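PDB 7JMA: nitrogenase iron-molybdenum cofactor biosynthesis protein NifB from Methanothermobacter thermautotrophicus, which probably carries out the radical SAM-dependent carbide insertion that accompanies the coupling of two [4Fe-4S] clusters into the [8Fe-9S-C] precursor of the nitrogenase iron-molybdenum cofactor. Local coordinates for residues A[155-160]-A[170-175]. Sequence-based numbering, arbitrary orientation.
Sequences SFVVYK and FEVLSR
Tyr-159 leans from the end of strand 156-159 onto Val-172, on the first turns of helix 166-186. Its CB lies 4.4 Å from Val-172 CG1, and CG is equally far from that methyl. CG anti to the backbone N (chi1 -177°) carries the ring toward the helix, and of its atoms CD1 comes nearest, 4.0 Å from Val-172 CG1. The methyl meets the ring at a slant, while Lys-160 CG packs over the centre of one face, 3.7 Å above the plane. At the tip, OH is hydrogen-bonded to Asp-125, which fixes the polar end beyond the apolar patch. Two residues back on the strand, Val-157 divides its branches: CG1 stands 4.5 Å from Val-172 CG1, and CG2 reaches Leu-173 CB at 4.2 Å. No hydrogen bond crosses; the contact is apolar and small, burying 177 Å² in all, and the axes of strand 156-159 and helix segment 170-175 approach to 8.4 Å at 58°. Leu-121 touches Val-157, Tyr-159 and Leu-173 alike, bringing a loop into the cluster. The strand is the middle one of the antiparallel sheet 40-42, 154-159, 162-165; its hairpin partner 162-165 runs directly into helix 166-186, which therefore packs back on the small sheet containing Cys-42, a residue that binds a [4Fe-4S] cluster in another structure of this protein but has none here.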
loop_
_atom_site.group_PDB
_atom_site.type_symbol
_atom_site.label_atom_id
_atom_site.label_comp_id
_atom_site.label_asym_id
_atom_site.label_seq_id
_atom_site.Cartn_x
_atom_site.Cartn_y
_atom_site.Cartn_z
ATOM N N SER A 155 3.617 13.964 -7.824
ATOM C CA SER A 155 3.904 14.819 -8.971
ATOM C C SER A 155 3.137 14.381 -10.213
ATOM O O SER A 155 2.623 15.231 -10.947
ATOM C CB SER A 155 5.410 14.871 -9.245
ATOM O OG SER A 155 5.928 13.582 -9.468
ATOM N N PHE A 156 3.020 13.077 -10.459
ATOM C CA PHE A 156 2.180 12.621 -11.558
ATOM C C PHE A 156 1.709 11.196 -11.297
ATOM O O PHE A 156 2.224 10.479 -10.431
ATOM C CB PHE A 156 2.903 12.738 -12.919
ATOM C CG PHE A 156 4.090 11.819 -13.084
ATOM C CD1 PHE A 156 5.370 12.277 -12.823
ATOM C CD2 PHE A 156 3.924 10.502 -13.533
ATOM C CE1 PHE A 156 6.479 11.455 -13.002
ATOM C CE2 PHE A 156 5.025 9.672 -13.693
ATOM C CZ PHE A 156 6.305 10.159 -13.430
ATOM N N VAL A 157 0.720 10.796 -12.085
ATOM C CA VAL A 157 0.078 9.498 -11.993
ATOM C C VAL A 157 -0.176 9.012 -13.408
ATOM O O VAL A 157 -0.533 9.803 -14.287
ATOM C CB VAL A 157 -1.223 9.620 -11.172
ATOM C CG1 VAL A 157 -2.213 8.561 -11.535
ATOM C CG2 VAL A 157 -0.885 9.630 -9.672
ATOM N N VAL A 158 0.070 7.728 -13.652
ATOM C CA VAL A 158 -0.155 7.128 -14.962
ATOM C C VAL A 158 -1.298 6.146 -14.802
ATOM O O VAL A 158 -1.177 5.161 -14.070
ATOM C CB VAL A 158 1.100 6.421 -15.494
ATOM C CG1 VAL A 158 0.834 5.883 -16.907
ATOM C CG2 VAL A 158 2.264 7.409 -15.493
ATOM N N TYR A 159 -2.410 6.419 -15.480
ATOM C CA TYR A 159 -3.616 5.610 -15.311
ATOM C C TYR A 159 -4.279 5.459 -16.667
ATOM O O TYR A 159 -4.562 6.461 -17.330
ATOM C CB TYR A 159 -4.567 6.257 -14.296
ATOM C CG TYR A 159 -5.808 5.426 -14.024
ATOM C CD1 TYR A 159 -7.077 5.947 -14.244
ATOM C CD2 TYR A 159 -5.703 4.130 -13.560
ATOM C CE1 TYR A 159 -8.218 5.187 -14.006
ATOM C CE2 TYR A 159 -6.839 3.359 -13.307
ATOM C CZ TYR A 159 -8.094 3.898 -13.547
ATOM O OH TYR A 159 -9.223 3.136 -13.316
ATOM N N LYS A 160 -4.494 4.212 -17.083
ATOM C CA LYS A 160 -5.031 3.907 -18.404
ATOM C C LYS A 160 -4.259 4.674 -19.480
ATOM O O LYS A 160 -4.834 5.297 -20.372
ATOM C CB LYS A 160 -6.530 4.190 -18.451
ATOM C CG LYS A 160 -7.242 3.537 -17.275
ATOM C CD LYS A 160 -8.591 2.985 -17.665
ATOM C CE LYS A 160 -9.155 2.035 -16.605
ATOM N NZ LYS A 160 -10.636 1.953 -16.769
ATOM N N PHE A 170 -3.464 13.707 -8.018
ATOM C CA PHE A 170 -3.888 13.252 -6.699
ATOM C C PHE A 170 -5.371 12.898 -6.674
ATOM O O PHE A 170 -5.782 11.938 -6.002
ATOM C CB PHE A 170 -3.607 14.301 -5.626
ATOM C CG PHE A 170 -4.207 13.929 -4.305
ATOM C CD1 PHE A 170 -3.621 12.941 -3.530
ATOM C CD2 PHE A 170 -5.401 14.500 -3.880
ATOM C CE1 PHE A 170 -4.193 12.559 -2.311
ATOM C CE2 PHE A 170 -5.970 14.123 -2.674
ATOM C CZ PHE A 170 -5.363 13.151 -1.893
ATOM N N GLU A 171 -6.205 13.689 -7.348
ATOM C CA GLU A 171 -7.637 13.421 -7.295
ATOM C C GLU A 171 -7.963 12.059 -7.899
ATOM O O GLU A 171 -8.822 11.330 -7.386
ATOM C CB GLU A 171 -8.399 14.540 -7.999
ATOM C CG GLU A 171 -8.379 15.840 -7.203
ATOM C CD GLU A 171 -8.978 17.011 -7.953
ATOM O OE1 GLU A 171 -9.054 16.955 -9.203
ATOM O OE2 GLU A 171 -9.375 17.990 -7.283
ATOM N N VAL A 172 -7.266 11.693 -8.976
ATOM C CA VAL A 172 -7.439 10.378 -9.585
ATOM C C VAL A 172 -6.934 9.283 -8.647
ATOM O O VAL A 172 -7.631 8.287 -8.398
ATOM C CB VAL A 172 -6.715 10.331 -10.946
ATOM C CG1 VAL A 172 -6.693 8.899 -11.499
ATOM C CG2 VAL A 172 -7.361 11.290 -11.935
ATOM N N LEU A 173 -5.722 9.454 -8.102
ATOM C CA LEU A 173 -5.181 8.470 -7.165
ATOM C C LEU A 173 -6.097 8.325 -5.956
ATOM O O LEU A 173 -6.432 7.208 -5.541
ATOM C CB LEU A 173 -3.781 8.868 -6.718
ATOM C CG LEU A 173 -3.176 7.997 -5.621
ATOM C CD1 LEU A 173 -3.071 6.512 -6.042
ATOM C CD2 LEU A 173 -1.828 8.529 -5.188
ATOM N N SER A 174 -6.531 9.454 -5.391
ATOM C CA SER A 174 -7.306 9.397 -4.157
ATOM C C SER A 174 -8.643 8.712 -4.383
ATOM O O SER A 174 -9.056 7.859 -3.581
ATOM C CB SER A 174 -7.524 10.805 -3.597
ATOM O OG SER A 174 -8.394 10.738 -2.449
ATOM N N ARG A 175 -9.353 9.088 -5.455
ATOM C CA ARG A 175 -10.636 8.441 -5.727
ATOM C C ARG A 175 -10.468 6.936 -5.894
ATOM O O ARG A 175 -11.234 6.141 -5.321
ATOM C CB ARG A 175 -11.287 9.030 -6.972
ATOM C CG ARG A 175 -12.768 8.706 -7.028
ATOM C CD ARG A 175 -13.321 8.643 -8.432
ATOM N NE ARG A 175 -12.471 7.843 -9.310
ATOM C CZ ARG A 175 -12.404 8.006 -10.628
ATOM N NH1 ARG A 175 -13.145 8.938 -11.217
ATOM N NH2 ARG A 175 -11.598 7.239 -11.355
#